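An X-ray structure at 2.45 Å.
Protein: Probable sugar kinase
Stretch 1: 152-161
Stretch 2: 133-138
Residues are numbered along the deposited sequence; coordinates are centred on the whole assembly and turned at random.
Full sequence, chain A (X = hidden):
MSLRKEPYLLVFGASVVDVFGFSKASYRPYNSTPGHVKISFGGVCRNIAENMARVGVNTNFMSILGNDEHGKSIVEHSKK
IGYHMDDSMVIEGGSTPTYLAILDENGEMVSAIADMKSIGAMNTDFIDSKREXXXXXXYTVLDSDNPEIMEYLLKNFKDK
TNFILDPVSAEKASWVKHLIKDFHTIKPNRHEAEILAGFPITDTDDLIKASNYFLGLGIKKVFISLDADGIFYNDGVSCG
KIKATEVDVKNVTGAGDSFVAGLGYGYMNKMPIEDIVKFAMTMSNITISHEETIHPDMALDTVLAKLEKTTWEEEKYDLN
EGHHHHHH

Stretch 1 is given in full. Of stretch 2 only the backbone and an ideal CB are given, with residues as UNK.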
ATOM      1  N   TYR A 152       4.956  31.148 -11.189  1.00 33.82           N
ATOM      2  CA  TYR A 152       6.412  31.040 -11.220  1.00 35.52           C
ATOM      3  C   TYR A 152       6.841  30.239 -12.455  1.00 34.85           C
ATOM      4  O   TYR A 152       7.769  30.639 -13.151  1.00 34.64           O
ATOM      5  CB  TYR A 152       6.951  30.389  -9.934  1.00 35.67           C
ATOM      6  CG  TYR A 152       8.465  30.406  -9.834  1.00 39.52           C
ATOM      7  CD1 TYR A 152       9.155  31.569  -9.425  1.00 39.79           C
ATOM      8  CD2 TYR A 152       9.227  29.268 -10.185  1.00 39.88           C
ATOM      9  CE1 TYR A 152      10.573  31.595  -9.370  1.00 40.33           C
ATOM     10  CE2 TYR A 152      10.638  29.285 -10.137  1.00 40.96           C
ATOM     11  CZ  TYR A 152      11.300  30.448  -9.726  1.00 41.64           C
ATOM     12  OH  TYR A 152      12.671  30.438  -9.642  1.00 43.11           O
ATOM     13  N   LEU A 153       6.127  29.148 -12.746  1.00 33.54           N
ATOM     14  CA  LEU A 153       6.437  28.306 -13.903  1.00 33.48           C
ATOM     15  C   LEU A 153       6.182  29.004 -15.231  1.00 32.40           C
ATOM     16  O   LEU A 153       7.008  28.907 -16.140  1.00 29.43           O
ATOM     17  CB  LEU A 153       5.677  26.972 -13.846  1.00 32.91           C
ATOM     18  CG  LEU A 153       6.050  26.028 -12.708  1.00 31.01           C
ATOM     19  CD1 LEU A 153       5.111  24.867 -12.673  1.00 33.69           C
ATOM     20  CD2 LEU A 153       7.463  25.559 -12.842  1.00 31.28           C
ATOM     21  N   LEU A 154       5.075  29.749 -15.305  1.00 33.11           N
ATOM     22  CA  LEU A 154       4.689  30.499 -16.501  1.00 35.73           C
ATOM     23  C   LEU A 154       5.678  31.626 -16.788  1.00 37.45           C
ATOM     24  O   LEU A 154       6.241  31.686 -17.872  1.00 38.52           O
ATOM     25  CB  LEU A 154       3.265  31.060 -16.358  1.00 35.03           C
ATOM     26  CG  LEU A 154       2.073  30.098 -16.292  1.00 37.15           C
ATOM     27  CD1 LEU A 154       0.824  30.886 -16.020  1.00 38.03           C
ATOM     28  CD2 LEU A 154       1.914  29.273 -17.568  1.00 38.35           C
ATOM     29  N   LYS A 155       5.958  32.441 -15.770  1.00 39.97           N
ATOM     30  CA  LYS A 155       6.891  33.577 -15.849  1.00 41.81           C
ATOM     31  C   LYS A 155       8.284  33.126 -16.307  1.00 41.19           C
ATOM     32  O   LYS A 155       8.860  33.705 -17.235  1.00 39.37           O
ATOM     33  CB  LYS A 155       6.968  34.246 -14.463  1.00 44.19           C
ATOM     34  CG  LYS A 155       7.896  35.439 -14.286  1.00 47.61           C
ATOM     35  CD  LYS A 155       7.793  35.920 -12.839  1.00 51.63           C
ATOM     36  CE  LYS A 155       8.747  37.062 -12.512  1.00 53.26           C
ATOM     37  NZ  LYS A 155       8.664  37.415 -11.059  1.00 53.99           N
ATOM     38  N   ASN A 156       8.748  32.023 -15.721  1.00 40.30           N
ATOM     39  CA  ASN A 156      10.061  31.463 -16.013  1.00 40.54           C
ATOM     40  C   ASN A 156      10.213  30.550 -17.227  1.00 39.93           C
ATOM     41  O   ASN A 156      11.328  30.420 -17.737  1.00 39.86           O
ATOM     42  CB  ASN A 156      10.595  30.723 -14.787  1.00 40.69           C
ATOM     43  CG  ASN A 156      11.102  31.656 -13.714  1.00 40.88           C
ATOM     44  OD1 ASN A 156      10.358  32.065 -12.823  1.00 38.90           O
ATOM     45  ND2 ASN A 156      12.384  31.987 -13.785  1.00 43.17           N
ATOM     46  N   PHE A 157       9.134  29.890 -17.671  1.00 39.97           N
ATOM     47  CA  PHE A 157       9.230  28.930 -18.787  1.00 39.74           C
ATOM     48  C   PHE A 157       8.266  29.000 -19.984  1.00 39.94           C
ATOM     49  O   PHE A 157       8.384  28.165 -20.889  1.00 37.53           O
ATOM     50  CB  PHE A 157       9.208  27.474 -18.259  1.00 38.89           C
ATOM     51  CG  PHE A 157      10.145  27.205 -17.112  1.00 39.42           C
ATOM     52  CD1 PHE A 157      11.526  27.055 -17.325  1.00 41.31           C
ATOM     53  CD2 PHE A 157       9.647  27.126 -15.803  1.00 39.04           C
ATOM     54  CE1 PHE A 157      12.415  26.826 -16.232  1.00 41.30           C
ATOM     55  CE2 PHE A 157      10.507  26.900 -14.703  1.00 40.51           C
ATOM     56  CZ  PHE A 157      11.899  26.751 -14.915  1.00 41.58           C
ATOM     57  N   LYS A 158       7.357  29.982 -20.028  1.00 41.46           N
ATOM     58  CA  LYS A 158       6.376  30.097 -21.127  1.00 44.09           C
ATOM     59  C   LYS A 158       6.889  30.117 -22.581  1.00 44.70           C
ATOM     60  O   LYS A 158       6.188  29.667 -23.492  1.00 44.87           O
ATOM     61  CB  LYS A 158       5.420  31.279 -20.908  1.00 45.79           C
ATOM     62  CG  LYS A 158       6.049  32.666 -21.027  1.00 47.19           C
ATOM     63  CD  LYS A 158       4.991  33.716 -21.283  1.00 49.58           C
ATOM     64  CE  LYS A 158       5.582  35.104 -21.471  1.00 50.29           C
ATOM     65  NZ  LYS A 158       6.263  35.593 -20.244  1.00 54.50           N
ATOM     66  N   ASP A 159       8.100  30.630 -22.789  1.00 45.72           N
ATOM     67  CA  ASP A 159       8.692  30.704 -24.129  1.00 47.41           C
ATOM     68  C   ASP A 159       9.654  29.548 -24.404  1.00 47.02           C
ATOM     69  O   ASP A 159      10.142  29.391 -25.530  1.00 47.46           O
ATOM     70  CB  ASP A 159       9.417  32.042 -24.325  1.00 49.02           C
ATOM     71  CG  ASP A 159       8.514  33.242 -24.114  1.00 51.12           C
ATOM     72  OD1 ASP A 159       7.583  33.443 -24.925  1.00 50.99           O
ATOM     73  OD2 ASP A 159       8.738  33.979 -23.126  1.00 52.81           O
ATOM     74  N   LYS A 160       9.911  28.751 -23.364  1.00 46.45           N
ATOM     75  CA  LYS A 160      10.807  27.592 -23.420  1.00 44.64           C
ATOM     76  C   LYS A 160      10.050  26.268 -23.598  1.00 41.72           C
ATOM     77  O   LYS A 160      10.572  25.326 -24.198  1.00 40.38           O
ATOM     78  CB  LYS A 160      11.684  27.558 -22.159  1.00 47.08           C
ATOM     79  CG  LYS A 160      12.802  28.619 -22.106  1.00 50.10           C
ATOM     80  CD  LYS A 160      12.638  29.619 -20.942  1.00 52.75           C
ATOM     81  CE  LYS A 160      11.710  30.791 -21.302  1.00 54.71           C
ATOM     82  NZ  LYS A 160      11.286  31.669 -20.172  1.00 55.12           N
ATOM     83  N   THR A 161       8.840  26.204 -23.042  1.00 38.31           N
ATOM     84  CA  THR A 161       7.962  25.034 -23.145  1.00 35.60           C
ATOM     85  C   THR A 161       6.502  25.466 -23.333  1.00 35.10           C
ATOM     86  O   THR A 161       6.107  26.560 -22.925  1.00 36.11           O
ATOM     87  CB  THR A 161       8.088  24.065 -21.923  1.00 34.70           C
ATOM     88  OG1 THR A 161       7.226  22.925 -22.108  1.00 27.05           O
ATOM     89  CG2 THR A 161       7.752  24.754 -20.618  1.00 31.93           C
ATOM     90  N   UNK A 133      14.610  20.312 -17.179  1.00 34.29           N
ATOM     91  CA  UNK A 133      13.556  19.353 -17.507  1.00 32.39           C
ATOM     92  C   UNK A 133      12.368  20.114 -18.112  1.00 30.57           C
ATOM     93  O   UNK A 133      11.784  19.667 -19.098  1.00 25.62           O
ATOM     94  CB  UNK A 133      13.128  18.563 -16.269  1.00 32.39           C
ATOM     95  N   UNK A 134      12.086  21.294 -17.552  1.00 29.56           N
ATOM     96  CA  UNK A 134      11.012  22.173 -18.019  1.00 31.62           C
ATOM     97  C   UNK A 134      11.346  22.788 -19.374  1.00 33.19           C
ATOM     98  O   UNK A 134      10.569  22.660 -20.317  1.00 33.30           O
ATOM     99  CB  UNK A 134      10.748  23.279 -16.995  1.00 31.62           C
ATOM    100  N   UNK A 135      12.542  23.375 -19.476  1.00 34.16           N
ATOM    101  CA  UNK A 135      13.025  24.028 -20.700  1.00 35.73           C
ATOM    102  C   UNK A 135      13.125  23.146 -21.952  1.00 35.00           C
ATOM    103  O   UNK A 135      12.861  23.621 -23.065  1.00 36.02           O
ATOM    104  CB  UNK A 135      14.408  24.619 -20.420  1.00 35.73           C
ATOM    105  N   UNK A 136      13.478  21.874 -21.765  1.00 32.39           N
ATOM    106  CA  UNK A 136      13.600  20.940 -22.887  1.00 33.40           C
ATOM    107  C   UNK A 136      12.349  20.086 -23.131  1.00 31.70           C
ATOM    108  O   UNK A 136      12.357  19.199 -23.988  1.00 32.82           O
ATOM    109  CB  UNK A 136      14.796  20.017 -22.646  1.00 33.40           C
ATOM    110  N   UNK A 137      11.284  20.355 -22.371  1.00 27.67           N
ATOM    111  CA  UNK A 137      10.014  19.650 -22.521  1.00 26.87           C
ATOM    112  C   UNK A 137       9.252  20.284 -23.670  1.00 25.67           C
ATOM    113  O   UNK A 137       9.171  21.511 -23.749  1.00 25.00           O
ATOM    114  CB  UNK A 137       9.194  19.690 -21.230  1.00 26.87           C
ATOM    115  N   UNK A 138       8.721  19.462 -24.575  1.00 23.19           N
ATOM    116  CA  UNK A 138       7.974  19.994 -25.722  1.00 25.37           C
ATOM    117  C   UNK A 138       6.671  20.617 -25.235  1.00 23.04           C
ATOM    118  O   UNK A 138       6.297  21.708 -25.669  1.00 21.36           O
ATOM    119  CB  UNK A 138       7.692  18.897 -26.750  1.00 25.37           C
TER

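Position 133 has helical backbone angles (-74/-39), and nothing of stretch 1 lies within 5.5 Å of its ideal CB. The contact therefore imposes no choice, and most helix-compatible side chains would serve. The deposited residue is Ile133, whose side chain is out of reach of stretch 1.

Position 134 is far more constrained. Its CA-to-CB bond points toward stretch 1, and the ideal CB sits 3.9 Å from Phe157 CD1 and 4.9 Å from Thr161 CG2. Beyond it, the Phe157 ring and the methyls of Leu153 offer an apolar surface with no polar side-chain partner, so leucine, methionine or an aromatic residue would suit. It is Phe134. With chi1 at -69° (m), its ring forms an offset stack with that of Phe157, centroids 5.0 Å apart and planes at 14°. Two CH-pi contacts extend the packing: Phe134 CB lies 3.8 Å from the Phe157 ring centroid, only 10° off the normal, and Leu153 CD2 lies 4.0 Å from the Phe134 ring centroid, over its face.

At 135 the CA-to-CB bond runs sideways, with the ideal CB 4.4 Å from Lys160 CB and 4.9 Å from Phe157 CD1. A side chain here needs an aliphatic start, but its end may be polar; glutamate, glutamine, lysine, arginine or methionine are all plausible. The end of Lys160 leads away, Lys160 NZ lying 7.7 Å from the ideal CB of 135 and hydrogen-bonded to Asn156 O (2.7 Å), so a charge partner is not evident from the geometry. The residue is Glu135. Its CG meets the edge of the Phe157 ring, 3.7 Å from Phe157 CD1, and lies 4.1 Å from Lys160 CG. Water 1 links the carboxylate to the helix backbone, donating to Glu135 OE2 (2.7 Å) and to Asn156 O (3.1 Å).

Position 136 points away from stretch 1, and its ideal CB has no neighbour there within 5.5 Å. Polar residues would fit as well as any; the deposited one is Asn136, which makes no contact.

At 137 the backbone turns extended (-82/133). The ideal CB, directed sideways, is 3.9 Å from Thr161 OG1, which favours a small side chain without demanding one. The main interaction is independent of side-chain identity: Thr161 OG1 donates a 2.9 Å hydrogen bond to the carbonyl O of 137. Ala137 contributes its methyl, with CB 3.8 Å from Thr161 OG1.

Position 138 points away, leaving the choice open, with polar or charged residues reasonable. Glu138 directs its CA-to-CB bond away and its side chain makes no contact with stretch 1.

Stretch 2 133-138: IFENAE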
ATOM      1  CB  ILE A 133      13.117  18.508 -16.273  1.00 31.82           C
ATOM      2  CG1 ILE A 133      14.330  17.848 -15.592  1.00 31.94           C
ATOM      3  CG2 ILE A 133      12.065  17.447 -16.681  1.00 32.63           C
ATOM      4  CD1 ILE A 133      15.146  16.864 -16.471  1.00 28.68           C
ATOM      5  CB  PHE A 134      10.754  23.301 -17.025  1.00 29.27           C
ATOM      6  CG  PHE A 134      10.138  22.860 -15.735  1.00 29.22           C
ATOM      7  CD1 PHE A 134       8.746  22.698 -15.628  1.00 30.69           C
ATOM      8  CD2 PHE A 134      10.934  22.666 -14.596  1.00 28.17           C
ATOM      9  CE1 PHE A 134       8.143  22.347 -14.387  1.00 30.37           C
ATOM     10  CE2 PHE A 134      10.354  22.317 -13.350  1.00 28.93           C
ATOM     11  CZ  PHE A 134       8.955  22.158 -13.245  1.00 26.87           C
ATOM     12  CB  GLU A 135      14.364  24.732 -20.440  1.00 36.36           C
ATOM     13  CG  GLU A 135      14.272  25.864 -19.430  1.00 37.84           C
ATOM     14  CD  GLU A 135      15.604  26.500 -19.073  1.00 39.23           C
ATOM     15  OE1 GLU A 135      16.626  25.782 -19.023  1.00 38.63           O
ATOM     16  OE2 GLU A 135      15.623  27.727 -18.827  1.00 40.68           O
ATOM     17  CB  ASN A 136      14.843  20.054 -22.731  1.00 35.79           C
ATOM     18  CG  ASN A 136      16.134  20.853 -22.727  1.00 38.40           C
ATOM     19  OD1 ASN A 136      16.769  21.014 -21.685  1.00 38.67           O
ATOM     20  ND2 ASN A 136      16.517  21.377 -23.887  1.00 39.81           N
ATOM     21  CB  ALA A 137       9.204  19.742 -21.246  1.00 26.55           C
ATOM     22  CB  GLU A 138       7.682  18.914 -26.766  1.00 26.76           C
ATOM     23  CG  GLU A 138       8.847  18.023 -27.161  1.00 32.48           C
ATOM     24  CD  GLU A 138       9.902  18.724 -28.006  1.00 35.37           C
ATOM     25  OE1 GLU A 138       9.531  19.498 -28.920  1.00 36.88           O
ATOM     26  OE2 GLU A 138      11.107  18.483 -27.766  1.00 35.81           O
TER
HETATM   27  O   HOH W   1      14.304  29.545 -17.375  1.00 61.48           O
HETATM   28  O   HOH W   2      10.916  22.920 -25.504  1.00 35.03           O
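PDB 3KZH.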